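Local coordinates for protein 1-deoxy-D-xylulose 5-phosphate reductoisomerase (Moraxella catarrhalis, PDB 4ZQG) that catalyses the reductive isomerisation of 1-deoxy-D-xylulose 5-phosphate to 2-C-methyl-D-erythritol 4-phosphate in the MEP pathway and is caught here with NADH and the inhibitor fosmidomycin, at residues A[277-282]-A[296-301]; A[214-219]-A[256-261]; A[23-28]-A[292-297]. One frame throughout, in Å; residues are numbered along the deposited sequence.

Interaction 1 (A[277-282]-A[296-301]); sequences TPDMKT and SGVMPL. With NAD (nicotinamide-adenine-dinucleotide), chain C.
Thr277 packs its methyl on the backbone of residues 299-301, and contacts without hydrogen bonds make up most of this interface. The methyl carbon CG2, anti to the carbonyl carbon of Thr277, faces both Met299 O and Leu301 N, each 3.0 Å away, a tight fit, and also lies 3.7 Å from Leu301 CB. Farther along, in one of its two conformers, Val298 sets CG1 3.7 Å from Lys281 CB and meets the Thr282 side chain at about a right angle. The methylenes of Lys281 pass the carbonyl of Ser296, with CD 3.4 Å from Ser296 O. Direct polar contact is slight: one weak hydrogen bond joins Thr277 OG1 to Met299 O at 3.5 Å. A water accepting from both Thr277 N and Leu301 N adds a second link.

The charged group illustrates capping at the mouth of a helix, here 281-289. Asp279 OD2 accepts from Lys281 N at 2.9 Å through its anti lone pair. Both carboxylate oxygens take Lys281 NZ on their syn sides, a salt bridge made possible by bends at chi3 and chi4 (-65° and -68°).

On the facing loop Ser296 OG accepts from Val298 N at 3.3 Å, an ST turn. Thr282 OG1 and Ser296 OG both also bond to Asp268 O of the second subunit. On the far side of 277-282, Met280 CG comes within 3.2 Å of NAD O7N.

Interaction 2 (A[214-219]-A[256-261]); sequences PNWSMG and PNSVVH. With NAD (nicotinamide-adenine-dinucleotide), chain C; FOM (3-[formyl(hydroxy)amino]propylphosphonic acid), chain E; GOL (glycerol), chain F.
Asn215 reaches across to the 256-261 loop with its amide nitrogen. Its CG stands anti to the carbonyl carbon (chi1 -53°), and beyond it ND2 donates to Pro256 O at 2.9 Å. That acceptor lies close to the plane of the amide, but the N-H is well bent at 135°. The same nitrogen makes a weak bond to Ser258 OG at 3.2 Å, so it reaches two points of the segment, two residues apart, the second only weakly.

Trp216 is set differently. Its indole offers a face to fosmidomycin, whose C2 rides 3.6 Å above the ring plane, displaced toward the rim, and it offers an edge to a glycerol probably left by crystallisation. There Trp216 NE1 donates to glycerol O2 at 3.4 Å, a long, weak but nearly straight bond (168°). Ser258 OG donates to the same O2 at 3.0 Å; glycerol therefore bridges the indole and the serine. The imidazole of His261 has Val259 O over the centre of one face, while NE2 makes a weak bond back to Ser258 O.

Such an aromatic lid over a bound inhibitor is well known in this enzyme family, where the loop carrying the tryptophan is mobile and folds down over the pocket. Beyond the indole, Met218 puts SD 3.5 Å from fosmidomycin C2, and Gly219 N makes a weak bond to the NAD phosphate oxygen O1N.

In the fold, the lid segment joins helix 207-211 to helix 220-228, beginning the latter with Gly219 as N-cap. Trp216 also touches Ser155 of helix 155-162. The partner segment leads into strand 260-266, which pairs with strand 271-275, and Asn257 is bonded to strand 307-311 through Ser308 and Lys310.

Interaction 3 (A[23-28]-A[292-297]); sequences LAIIRQ and ERIKSG
Ile25 and Gln28 carry this meeting of helix 17-26 with the 292-297 loop. Ala24 supplies its carbonyl oxygen, which accepts from the side chain of Gln28. Ile25 follows with two touches: CG1 lies 4.0 Å from the carbonyl oxygen Ser296 O, and the apolar one puts CG2 4.2 Å from Ile294 CD1, where the two isoleucine side chains cross at about a right angle.

Gln28, near the end of the segment, does the polar work. Its CG is anti to the carbonyl carbon (chi1 -64°), and the chain then runs extended, bringing the amide beside the opposing backbone. NE2 donates to Ser296 O at 3.1 Å and to Ala24 O at 3.0 Å, both with N-H angles of 160°, standing above the plane of each carbonyl. Bonded to two carbonyls, the amide is fixed in rotation, and OE1 rests 3.4 Å from Gly297 CA. The backbone angles of Gly297 already ask for glycine, and a CB there would run into Gln28 NE2.

The contact joins helix 17-26 of the Rossmann-type dinucleotide-binding domain to the loop after helix 281-289. Arg293 forms a salt bridge with Asp268 of the second subunit, whose backbone O also takes Ser296 OG. Helix 17-26 rests on strands 7-12 and 33-39 through Ile26. Ile25 also touches Ile284 of helix 281-289, against which Ile294 and Ser296 pack from the loop side.

The three contacts lie on the same side of the chain's centre, in a row leading away from the ligand pocket, the centres of 2 and 3 about 20 Å apart. Interactions 1 and 3 share Ser296 and Gly297, with centres about 10 Å apart; Ile25 CD1 touches Lys281 O at 3.4 Å between them. Interaction 2, its centre about 11 Å from that of interaction 1, meets it where Trp216 CZ3 packs 3.4 Å from Asp279 N. Met280 and Met218 touch both ligands, Gly219 NAD, and Trp216 fosmidomycin. Interaction 3 stays back, with the side chain of Ile25 about 12 Å from NAD, and does not touch interaction 2. Interactions 1 and 3 also reach the second subunit.

Interaction 1 (A[277-282]-A[296-301])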
loop_
_atom_site.group_PDB
_atom_site.type_symbol
_atom_site.label_atom_id
_atom_site.label_comp_id
_atom_site.label_asym_id
_atom_site.label_seq_id
_atom_site.Cartn_x
_atom_site.Cartn_y
_atom_site.Cartn_z
ATOM N N THR A 277 -6.535 -11.199 3.575
ATOM C CA THR A 277 -6.564 -12.427 4.311
ATOM C C THR A 277 -5.570 -13.238 3.552
ATOM O O THR A 277 -5.399 -13.025 2.362
ATOM C CB THR A 277 -7.926 -13.104 4.391
ATOM O OG1 THR A 277 -8.161 -13.824 3.198
ATOM C CG2 THR A 277 -9.004 -12.097 4.583
ATOM N N PRO A 278 -4.852 -14.110 4.249
ATOM C CA PRO A 278 -3.852 -14.955 3.629
ATOM C C PRO A 278 -4.510 -16.132 2.822
ATOM O O PRO A 278 -4.812 -17.159 3.365
ATOM C CB PRO A 278 -3.082 -15.467 4.823
ATOM C CG PRO A 278 -4.109 -15.533 5.904
ATOM C CD PRO A 278 -4.952 -14.336 5.691
ATOM N N ASP A 279 -4.703 -15.901 1.533
ATOM C CA ASP A 279 -5.403 -16.724 0.654
ATOM C C ASP A 279 -4.830 -16.449 -0.701
ATOM O O ASP A 279 -5.038 -15.363 -1.231
ATOM C CB ASP A 279 -6.851 -16.318 0.615
ATOM C CG ASP A 279 -7.707 -17.315 -0.212
ATOM O OD1 ASP A 279 -8.628 -17.869 0.375
ATOM O OD2 ASP A 279 -7.451 -17.568 -1.421
ATOM N N MET A 280 -4.196 -17.432 -1.323
ATOM C CA MET A 280 -3.515 -17.181 -2.584
ATOM C C MET A 280 -4.414 -16.807 -3.745
ATOM O O MET A 280 -3.911 -16.456 -4.793
ATOM C CB MET A 280 -2.691 -18.404 -2.994
ATOM C CG MET A 280 -1.500 -18.695 -2.092
ATOM S SD MET A 280 -0.311 -17.350 -1.962
ATOM C CE MET A 280 0.260 -17.150 -3.637
ATOM N N LYS A 281 -5.736 -16.900 -3.607
ATOM C CA LYS A 281 -6.597 -16.425 -4.691
ATOM C C LYS A 281 -6.467 -14.932 -4.945
ATOM O O LYS A 281 -6.642 -14.489 -6.073
ATOM C CB LYS A 281 -8.055 -16.780 -4.454
ATOM C CG LYS A 281 -8.336 -18.255 -4.564
ATOM C CD LYS A 281 -9.829 -18.600 -4.565
ATOM C CE LYS A 281 -10.497 -18.258 -3.255
ATOM N NZ LYS A 281 -10.024 -19.129 -2.147
ATOM N N THR A 282 -6.113 -14.162 -3.912
ATOM C CA THR A 282 -5.940 -12.723 -4.088
ATOM C C THR A 282 -4.813 -12.425 -5.070
ATOM O O THR A 282 -5.046 -11.807 -6.097
ATOM C CB THR A 282 -5.795 -11.998 -2.747
ATOM O OG1 THR A 282 -7.076 -11.870 -2.118
ATOM C CG2 THR A 282 -5.256 -10.654 -2.946
ATOM N N SER A 296 -12.120 -12.337 -6.628
ATOM C CA SER A 296 -11.294 -13.511 -6.440
ATOM C C SER A 296 -11.995 -14.656 -5.668
ATOM O O SER A 296 -11.502 -15.797 -5.645
ATOM C CB SER A 296 -10.111 -13.115 -5.618
ATOM O OG SER A 296 -10.610 -12.637 -4.397
ATOM N N GLY A 297 -13.102 -14.361 -5.008
ATOM C CA GLY A 297 -13.754 -15.357 -4.168
ATOM C C GLY A 297 -13.148 -15.526 -2.794
ATOM O O GLY A 297 -13.459 -16.440 -2.086
ATOM N N VAL A 298 -12.256 -14.644 -2.383
ATOM C CA VAL A 298 -11.733 -14.739 -1.034
ATOM C C VAL A 298 -12.760 -14.108 -0.117
ATOM O O VAL A 298 -13.621 -13.301 -0.548
ATOM C CB VAL A 298 -10.368 -14.039 -0.864
ATOM C CG1 VAL A 298 -9.414 -14.490 -1.948
ATOM C CG2 VAL A 298 -10.504 -12.526 -0.842
ATOM N N MET A 299 -12.704 -14.502 1.137
ATOM C CA MET A 299 -13.451 -13.805 2.154
ATOM C C MET A 299 -12.587 -12.622 2.568
ATOM O O MET A 299 -11.468 -12.826 3.064
ATOM C CB MET A 299 -13.684 -14.743 3.340
ATOM C CG MET A 299 -14.660 -15.890 3.051
ATOM S SD MET A 299 -14.682 -17.144 4.363
ATOM C CE MET A 299 -14.880 -16.009 5.750
ATOM N N PRO A 300 -13.068 -11.379 2.374
ATOM C CA PRO A 300 -12.126 -10.251 2.598
ATOM C C PRO A 300 -11.757 -10.089 4.045
ATOM O O PRO A 300 -12.486 -10.505 4.925
ATOM C CB PRO A 300 -12.895 -9.023 2.102
ATOM C CG PRO A 300 -14.068 -9.559 1.344
ATOM C CD PRO A 300 -14.387 -10.891 1.947
ATOM N N LEU A 301 -10.590 -9.537 4.274
ATOM C CA LEU A 301 -10.155 -9.213 5.601
ATOM C C LEU A 301 -11.177 -8.286 6.259
ATOM O O LEU A 301 -11.615 -7.314 5.655
ATOM C CB LEU A 301 -8.788 -8.528 5.483
ATOM C CG LEU A 301 -8.036 -8.253 6.770
ATOM C CD1 LEU A 301 -7.809 -9.489 7.629
ATOM C CD2 LEU A 301 -6.714 -7.648 6.397
HETATM P PA NAD C . 2.258 -28.735 -4.630
HETATM O O1A NAD C . 3.271 -29.662 -4.050
HETATM O O2A NAD C . 0.896 -28.564 -3.991
HETATM O O5B NAD C . 2.060 -28.975 -6.217
HETATM C C5B NAD C . 3.126 -29.037 -7.149
HETATM C C4B NAD C . 2.601 -29.249 -8.578
HETATM O O4B NAD C . 3.743 -29.500 -9.417
HETATM C C3B NAD C . 1.652 -30.448 -8.718
HETATM O O3B NAD C . 0.611 -30.202 -9.668
HETATM C C2B NAD C . 2.566 -31.555 -9.219
HETATM O O2B NAD C . 1.932 -32.440 -10.141
HETATM C C1B NAD C . 3.710 -30.833 -9.924
HETATM N N9A NAD C . 5.009 -31.543 -9.725
HETATM C C8A NAD C . 5.508 -31.958 -8.548
HETATM N N7A NAD C . 6.701 -32.579 -8.710
HETATM C C5A NAD C . 6.984 -32.575 -10.012
HETATM C C6A NAD C . 8.111 -33.099 -10.816
HETATM N N6A NAD C . 9.164 -33.735 -10.209
HETATM N N1A NAD C . 8.016 -32.902 -12.147
HETATM C C2A NAD C . 6.945 -32.286 -12.730
HETATM N N3A NAD C . 5.878 -31.792 -12.060
HETATM C C4A NAD C . 5.860 -31.907 -10.702
HETATM O O3 NAD C . 2.998 -27.299 -4.707
HETATM P PN NAD C . 2.456 -25.838 -4.293
HETATM O O1N NAD C . 2.477 -25.822 -2.780
HETATM O O2N NAD C . 1.252 -25.527 -5.150
HETATM O O5D NAD C . 3.719 -25.008 -4.839
HETATM C C5D NAD C . 3.853 -24.661 -6.219
HETATM C C4D NAD C . 4.918 -23.574 -6.387
HETATM O O4D NAD C . 4.418 -22.281 -6.038
HETATM C C3D NAD C . 6.104 -23.842 -5.478
HETATM O O3D NAD C . 7.271 -23.424 -6.178
HETATM C C2D NAD C . 5.833 -23.005 -4.248
HETATM O O2D NAD C . 7.046 -22.703 -3.543
HETATM C C1D NAD C . 5.103 -21.804 -4.860
HETATM N N1N NAD C . 4.163 -21.178 -3.918
HETATM C C2N NAD C . 3.110 -21.870 -3.414
HETATM C C3N NAD C . 2.231 -21.277 -2.485
HETATM C C7N NAD C . 1.035 -22.001 -1.921
HETATM O O7N NAD C . 0.155 -21.371 -1.362
HETATM N N7N NAD C . 0.928 -23.323 -2.049
HETATM C C4N NAD C . 2.459 -19.965 -2.100
HETATM C C5N NAD C . 3.524 -19.294 -2.647
HETATM C C6N NAD C . 4.376 -19.904 -3.551
HETATM O O HOH W 1 -8.464 -9.594 1.917
#

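Interaction 2 (A[214-219]-A[256-261])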
loop_
_atom_site.group_PDB
_atom_site.type_symbol
_atom_site.label_atom_id
_atom_site.label_comp_id
_atom_site.label_asym_id
_atom_site.label_seq_id
_atom_site.Cartn_x
_atom_site.Cartn_y
_atom_site.Cartn_z
ATOM N N PRO A 214 -0.245 -22.359 10.854
ATOM C CA PRO A 214 -1.397 -21.653 11.468
ATOM C C PRO A 214 -2.338 -20.915 10.493
ATOM O O PRO A 214 -3.546 -21.018 10.630
ATOM C CB PRO A 214 -0.731 -20.655 12.423
ATOM C CG PRO A 214 0.592 -21.273 12.757
ATOM C CD PRO A 214 1.030 -22.017 11.524
ATOM N N ASN A 215 -1.778 -20.204 9.521
ATOM C CA ASN A 215 -2.534 -19.357 8.588
ATOM C C ASN A 215 -2.704 -19.766 7.138
ATOM O O ASN A 215 -3.572 -19.243 6.447
ATOM C CB ASN A 215 -1.847 -18.003 8.562
ATOM C CG ASN A 215 -1.680 -17.439 9.936
ATOM O OD1 ASN A 215 -2.544 -17.654 10.795
ATOM N ND2 ASN A 215 -0.552 -16.735 10.170
ATOM N N TRP A 216 -1.869 -20.663 6.653
ATOM C CA TRP A 216 -1.840 -21.004 5.233
ATOM C C TRP A 216 -2.027 -22.503 5.047
ATOM O O TRP A 216 -1.560 -23.277 5.880
ATOM C CB TRP A 216 -0.475 -20.658 4.654
ATOM C CG TRP A 216 -0.151 -19.271 4.462
ATOM C CD1 TRP A 216 0.711 -18.519 5.207
ATOM C CD2 TRP A 216 -0.602 -18.435 3.401
ATOM N NE1 TRP A 216 0.811 -17.258 4.679
ATOM C CE2 TRP A 216 0.013 -17.176 3.574
ATOM C CE3 TRP A 216 -1.477 -18.616 2.329
ATOM C CZ2 TRP A 216 -0.222 -16.118 2.725
ATOM C CZ3 TRP A 216 -1.714 -17.558 1.485
ATOM C CH2 TRP A 216 -1.082 -16.319 1.684
ATOM N N SER A 217 -2.691 -22.894 3.957
ATOM C CA SER A 217 -2.702 -24.280 3.473
ATOM C C SER A 217 -1.964 -24.351 2.154
ATOM O O SER A 217 -2.339 -23.674 1.198
ATOM C CB SER A 217 -4.118 -24.762 3.241
ATOM O OG SER A 217 -4.549 -25.500 4.349
ATOM N N MET A 218 -0.902 -25.145 2.104
ATOM C CA MET A 218 -0.010 -25.149 0.956
ATOM C C MET A 218 0.515 -26.540 0.696
ATOM O O MET A 218 0.183 -27.486 1.421
ATOM C CB MET A 218 1.162 -24.215 1.229
ATOM C CG MET A 218 0.754 -22.838 1.730
ATOM S SD MET A 218 2.186 -21.905 2.275
ATOM C CE MET A 218 2.464 -22.594 3.911
ATOM N N GLY A 219 1.343 -26.665 -0.344
ATOM C CA GLY A 219 2.054 -27.908 -0.594
ATOM C C GLY A 219 2.950 -28.250 0.591
ATOM O O GLY A 219 3.112 -27.462 1.529
ATOM N N PRO A 256 3.562 -12.419 12.545
ATOM C CA PRO A 256 2.835 -13.708 12.714
ATOM C C PRO A 256 1.400 -13.775 12.212
ATOM O O PRO A 256 0.929 -14.849 11.884
ATOM C CB PRO A 256 2.847 -13.967 14.220
ATOM C CG PRO A 256 3.649 -12.887 14.832
ATOM C CD PRO A 256 3.971 -11.838 13.819
ATOM N N ASN A 257 0.707 -12.647 12.131
ATOM C CA ASN A 257 -0.716 -12.652 11.746
ATOM C C ASN A 257 -0.956 -12.978 10.261
ATOM O O ASN A 257 -2.064 -13.276 9.870
ATOM C CB ASN A 257 -1.339 -11.305 12.066
ATOM C CG ASN A 257 -0.898 -10.749 13.411
ATOM O OD1 ASN A 257 0.274 -10.409 13.622
ATOM N ND2 ASN A 257 -1.840 -10.597 14.314
ATOM N N SER A 258 0.075 -12.862 9.432
ATOM C CA SER A 258 -0.026 -13.064 7.982
ATOM C C SER A 258 -1.049 -12.170 7.257
ATOM O O SER A 258 -1.608 -12.530 6.201
ATOM C CB SER A 258 -0.203 -14.566 7.645
ATOM O OG SER A 258 1.030 -15.249 7.808
ATOM N N VAL A 259 -1.246 -10.976 7.814
ATOM C CA VAL A 259 -2.144 -9.992 7.240
ATOM C C VAL A 259 -1.417 -9.018 6.346
ATOM O O VAL A 259 -1.820 -8.802 5.209
ATOM C CB VAL A 259 -2.895 -9.285 8.344
ATOM C CG1 VAL A 259 -3.610 -8.073 7.801
ATOM C CG2 VAL A 259 -3.880 -10.278 8.953
ATOM N N VAL A 260 -0.341 -8.446 6.854
ATOM C CA VAL A 260 0.513 -7.604 6.050
ATOM C C VAL A 260 1.449 -8.495 5.261
ATOM O O VAL A 260 2.276 -9.171 5.854
ATOM C CB VAL A 260 1.340 -6.588 6.896
ATOM C CG1 VAL A 260 2.176 -5.756 5.965
ATOM C CG2 VAL A 260 0.447 -5.664 7.718
ATOM N N HIS A 261 1.358 -8.449 3.937
ATOM C CA HIS A 261 2.122 -9.362 3.107
ATOM C C HIS A 261 3.474 -8.908 2.584
ATOM O O HIS A 261 4.229 -9.704 2.075
ATOM C CB HIS A 261 1.242 -9.852 1.958
ATOM C CG HIS A 261 0.023 -10.569 2.445
ATOM N ND1 HIS A 261 -1.240 -10.299 1.990
ATOM C CD2 HIS A 261 -0.120 -11.489 3.426
ATOM C CE1 HIS A 261 -2.107 -11.054 2.639
ATOM N NE2 HIS A 261 -1.451 -11.785 3.517
HETATM P PA NAD C . 2.258 -28.735 -4.630
HETATM O O1A NAD C . 3.271 -29.662 -4.050
HETATM O O2A NAD C . 0.896 -28.564 -3.991
HETATM O O5B NAD C . 2.060 -28.975 -6.217
HETATM C C5B NAD C . 3.126 -29.037 -7.149
HETATM C C4B NAD C . 2.601 -29.249 -8.578
HETATM O O4B NAD C . 3.743 -29.500 -9.417
HETATM C C3B NAD C . 1.652 -30.448 -8.718
HETATM O O3B NAD C . 0.611 -30.202 -9.668
HETATM C C2B NAD C . 2.566 -31.555 -9.219
HETATM O O2B NAD C . 1.932 -32.440 -10.141
HETATM C C1B NAD C . 3.710 -30.833 -9.924
HETATM N N9A NAD C . 5.009 -31.543 -9.725
HETATM C C8A NAD C . 5.508 -31.958 -8.548
HETATM N N7A NAD C . 6.701 -32.579 -8.710
HETATM C C5A NAD C . 6.984 -32.575 -10.012
HETATM C C6A NAD C . 8.111 -33.099 -10.816
HETATM N N6A NAD C . 9.164 -33.735 -10.209
HETATM N N1A NAD C . 8.016 -32.902 -12.147
HETATM C C2A NAD C . 6.945 -32.286 -12.730
HETATM N N3A NAD C . 5.878 -31.792 -12.060
HETATM C C4A NAD C . 5.860 -31.907 -10.702
HETATM O O3 NAD C . 2.998 -27.299 -4.707
HETATM P PN NAD C . 2.456 -25.838 -4.293
HETATM O O1N NAD C . 2.477 -25.822 -2.780
HETATM O O2N NAD C . 1.252 -25.527 -5.150
HETATM O O5D NAD C . 3.719 -25.008 -4.839
HETATM C C5D NAD C . 3.853 -24.661 -6.219
HETATM C C4D NAD C . 4.918 -23.574 -6.387
HETATM O O4D NAD C . 4.418 -22.281 -6.038
HETATM C C3D NAD C . 6.104 -23.842 -5.478
HETATM O O3D NAD C . 7.271 -23.424 -6.178
HETATM C C2D NAD C . 5.833 -23.005 -4.248
HETATM O O2D NAD C . 7.046 -22.703 -3.543
HETATM C C1D NAD C . 5.103 -21.804 -4.860
HETATM N N1N NAD C . 4.163 -21.178 -3.918
HETATM C C2N NAD C . 3.110 -21.870 -3.414
HETATM C C3N NAD C . 2.231 -21.277 -2.485
HETATM C C7N NAD C . 1.035 -22.001 -1.921
HETATM O O7N NAD C . 0.155 -21.371 -1.362
HETATM N N7N NAD C . 0.928 -23.323 -2.049
HETATM C C4N NAD C . 2.459 -19.965 -2.100
HETATM C C5N NAD C . 3.524 -19.294 -2.647
HETATM C C6N NAD C . 4.376 -19.904 -3.551
HETATM O O2 FOM E . 5.015 -18.163 0.862
HETATM N N1 FOM E . 3.724 -17.969 1.308
HETATM C C1 FOM E . 2.910 -17.221 0.684
HETATM O O1 FOM E . 3.252 -16.628 -0.326
HETATM C C2 FOM E . 3.410 -18.631 2.570
HETATM C C3 FOM E . 4.412 -17.916 3.478
HETATM C C4 FOM E . 4.485 -18.540 4.843
HETATM P PA1 FOM E . 5.794 -17.662 5.668
HETATM O OP1 FOM E . 5.304 -16.154 5.832
HETATM O OP2 FOM E . 6.949 -17.550 4.777
HETATM O OP3 FOM E . 6.244 -18.288 7.101
HETATM C C1 GOL F . 3.964 -13.150 4.098
HETATM O O1 GOL F . 3.174 -12.997 2.903
HETATM C C2 GOL F . 3.066 -13.499 5.283
HETATM O O2 GOL F . 3.050 -14.937 5.598
HETATM C C3 GOL F . 3.588 -12.564 6.374
HETATM O O3 GOL F . 3.287 -12.920 7.730
#

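Interaction 3 (A[23-28]-A[292-297])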
loop_
_atom_site.group_PDB
_atom_site.type_symbol
_atom_site.label_atom_id
_atom_site.label_comp_id
_atom_site.label_asym_id
_atom_site.label_seq_id
_atom_site.Cartn_x
_atom_site.Cartn_y
_atom_site.Cartn_z
ATOM N N LEU A 23 -7.676 -22.529 -10.434
ATOM C CA LEU A 23 -8.883 -23.075 -11.046
ATOM C C LEU A 23 -10.090 -22.553 -10.353
ATOM O O LEU A 23 -11.123 -22.335 -10.999
ATOM C CB LEU A 23 -8.863 -24.630 -11.094
ATOM C CG LEU A 23 -7.789 -25.109 -12.093
ATOM C CD1 LEU A 23 -7.502 -26.594 -12.072
ATOM C CD2 LEU A 23 -8.138 -24.619 -13.479
ATOM N N ALA A 24 -9.987 -22.309 -9.044
ATOM C CA ALA A 24 -11.167 -21.804 -8.308
ATOM C C ALA A 24 -11.581 -20.443 -8.824
ATOM O O ALA A 24 -12.773 -20.121 -8.858
ATOM C CB ALA A 24 -10.945 -21.819 -6.819
ATOM N N ILE A 25 -10.603 -19.679 -9.312
ATOM C CA ILE A 25 -10.863 -18.408 -9.918
ATOM C C ILE A 25 -11.431 -18.577 -11.324
ATOM O O ILE A 25 -12.372 -17.899 -11.685
ATOM C CB ILE A 25 -9.575 -17.575 -9.958
ATOM C CG1 ILE A 25 -9.109 -17.211 -8.536
ATOM C CG2 ILE A 25 -9.779 -16.304 -10.777
ATOM C CD1 ILE A 25 -7.664 -16.682 -8.472
ATOM N N ILE A 26 -10.865 -19.482 -12.123
ATOM C CA ILE A 26 -11.391 -19.745 -13.465
ATOM C C ILE A 26 -12.898 -20.098 -13.429
ATOM O O ILE A 26 -13.677 -19.635 -14.273
ATOM C CB ILE A 26 -10.671 -20.894 -14.165
ATOM C CG1 ILE A 26 -9.156 -20.682 -14.253
ATOM C CG2 ILE A 26 -11.251 -21.064 -15.551
ATOM C CD1 ILE A 26 -8.788 -19.348 -14.790
ATOM N N ARG A 27 -13.313 -20.887 -12.437
ATOM C CA ARG A 27 -14.698 -21.281 -12.355
ATOM C C ARG A 27 -15.611 -20.144 -12.011
ATOM O O ARG A 27 -16.817 -20.251 -12.121
ATOM C CB ARG A 27 -14.884 -22.350 -11.297
ATOM C CG ARG A 27 -14.215 -23.637 -11.646
ATOM C CD ARG A 27 -14.431 -24.688 -10.585
ATOM N NE ARG A 27 -13.599 -25.833 -10.930
ATOM C CZ ARG A 27 -12.504 -26.219 -10.292
ATOM N NH1 ARG A 27 -11.843 -27.257 -10.765
ATOM N NH2 ARG A 27 -12.064 -25.586 -9.194
ATOM N N GLN A 28 -15.048 -19.053 -11.522
ATOM C CA GLN A 28 -15.853 -17.904 -11.210
ATOM C C GLN A 28 -15.928 -16.974 -12.390
ATOM O O GLN A 28 -16.777 -16.063 -12.407
ATOM C CB GLN A 28 -15.270 -17.191 -10.025
ATOM C CG GLN A 28 -15.275 -18.009 -8.751
ATOM C CD GLN A 28 -14.610 -17.227 -7.653
ATOM O OE1 GLN A 28 -15.132 -16.159 -7.220
ATOM N NE2 GLN A 28 -13.424 -17.688 -7.227
ATOM N N GLU A 292 -6.144 -5.092 -15.200
ATOM C CA GLU A 292 -7.456 -5.001 -14.598
ATOM C C GLU A 292 -7.528 -5.777 -13.270
ATOM O O GLU A 292 -6.542 -6.378 -12.826
ATOM C CB GLU A 292 -8.487 -5.534 -15.559
ATOM C CG GLU A 292 -8.601 -4.776 -16.857
ATOM C CD GLU A 292 -9.817 -5.256 -17.637
ATOM O OE1 GLU A 292 -10.091 -6.476 -17.670
ATOM O OE2 GLU A 292 -10.530 -4.417 -18.206
ATOM N N ARG A 293 -8.693 -5.718 -12.629
ATOM C CA ARG A 293 -8.940 -6.507 -11.440
ATOM C C ARG A 293 -10.302 -7.149 -11.521
ATOM O O ARG A 293 -11.188 -6.652 -12.211
ATOM C CB ARG A 293 -8.868 -5.640 -10.185
ATOM C CG ARG A 293 -7.547 -4.894 -10.010
ATOM C CD ARG A 293 -7.186 -4.852 -8.555
ATOM N NE ARG A 293 -5.953 -4.128 -8.289
ATOM C CZ ARG A 293 -5.107 -4.410 -7.302
ATOM N NH1 ARG A 293 -5.318 -5.437 -6.473
ATOM N NH2 ARG A 293 -4.036 -3.688 -7.153
ATOM N N ILE A 294 -10.453 -8.238 -10.784
ATOM C CA ILE A 294 -11.639 -9.091 -10.824
ATOM C C ILE A 294 -11.876 -9.663 -9.444
ATOM O O ILE A 294 -10.937 -9.784 -8.657
ATOM C CB ILE A 294 -11.440 -10.265 -11.789
ATOM C CG1 ILE A 294 -10.163 -11.026 -11.426
ATOM C CG2 ILE A 294 -11.346 -9.754 -13.215
ATOM C CD1 ILE A 294 -9.993 -12.332 -12.117
ATOM N N LYS A 295 -13.120 -10.009 -9.142
ATOM C CA LYS A 295 -13.427 -10.712 -7.895
ATOM C C LYS A 295 -12.620 -12.006 -7.807
ATOM O O LYS A 295 -12.435 -12.671 -8.794
ATOM C CB LYS A 295 -14.909 -11.007 -7.809
ATOM C CG LYS A 295 -15.719 -9.768 -7.519
ATOM C CD LYS A 295 -17.219 -9.955 -7.639
ATOM C CE LYS A 295 -17.991 -9.057 -6.689
ATOM N NZ LYS A 295 -19.438 -9.436 -6.687
ATOM N N SER A 296 -12.120 -12.337 -6.628
ATOM C CA SER A 296 -11.294 -13.511 -6.440
ATOM C C SER A 296 -11.995 -14.656 -5.668
ATOM O O SER A 296 -11.502 -15.797 -5.645
ATOM C CB SER A 296 -10.111 -13.115 -5.618
ATOM O OG SER A 296 -10.610 -12.637 -4.397
ATOM N N GLY A 297 -13.102 -14.361 -5.008
ATOM C CA GLY A 297 -13.754 -15.357 -4.168
ATOM C C GLY A 297 -13.148 -15.526 -2.794
ATOM O O GLY A 297 -13.459 -16.440 -2.086
#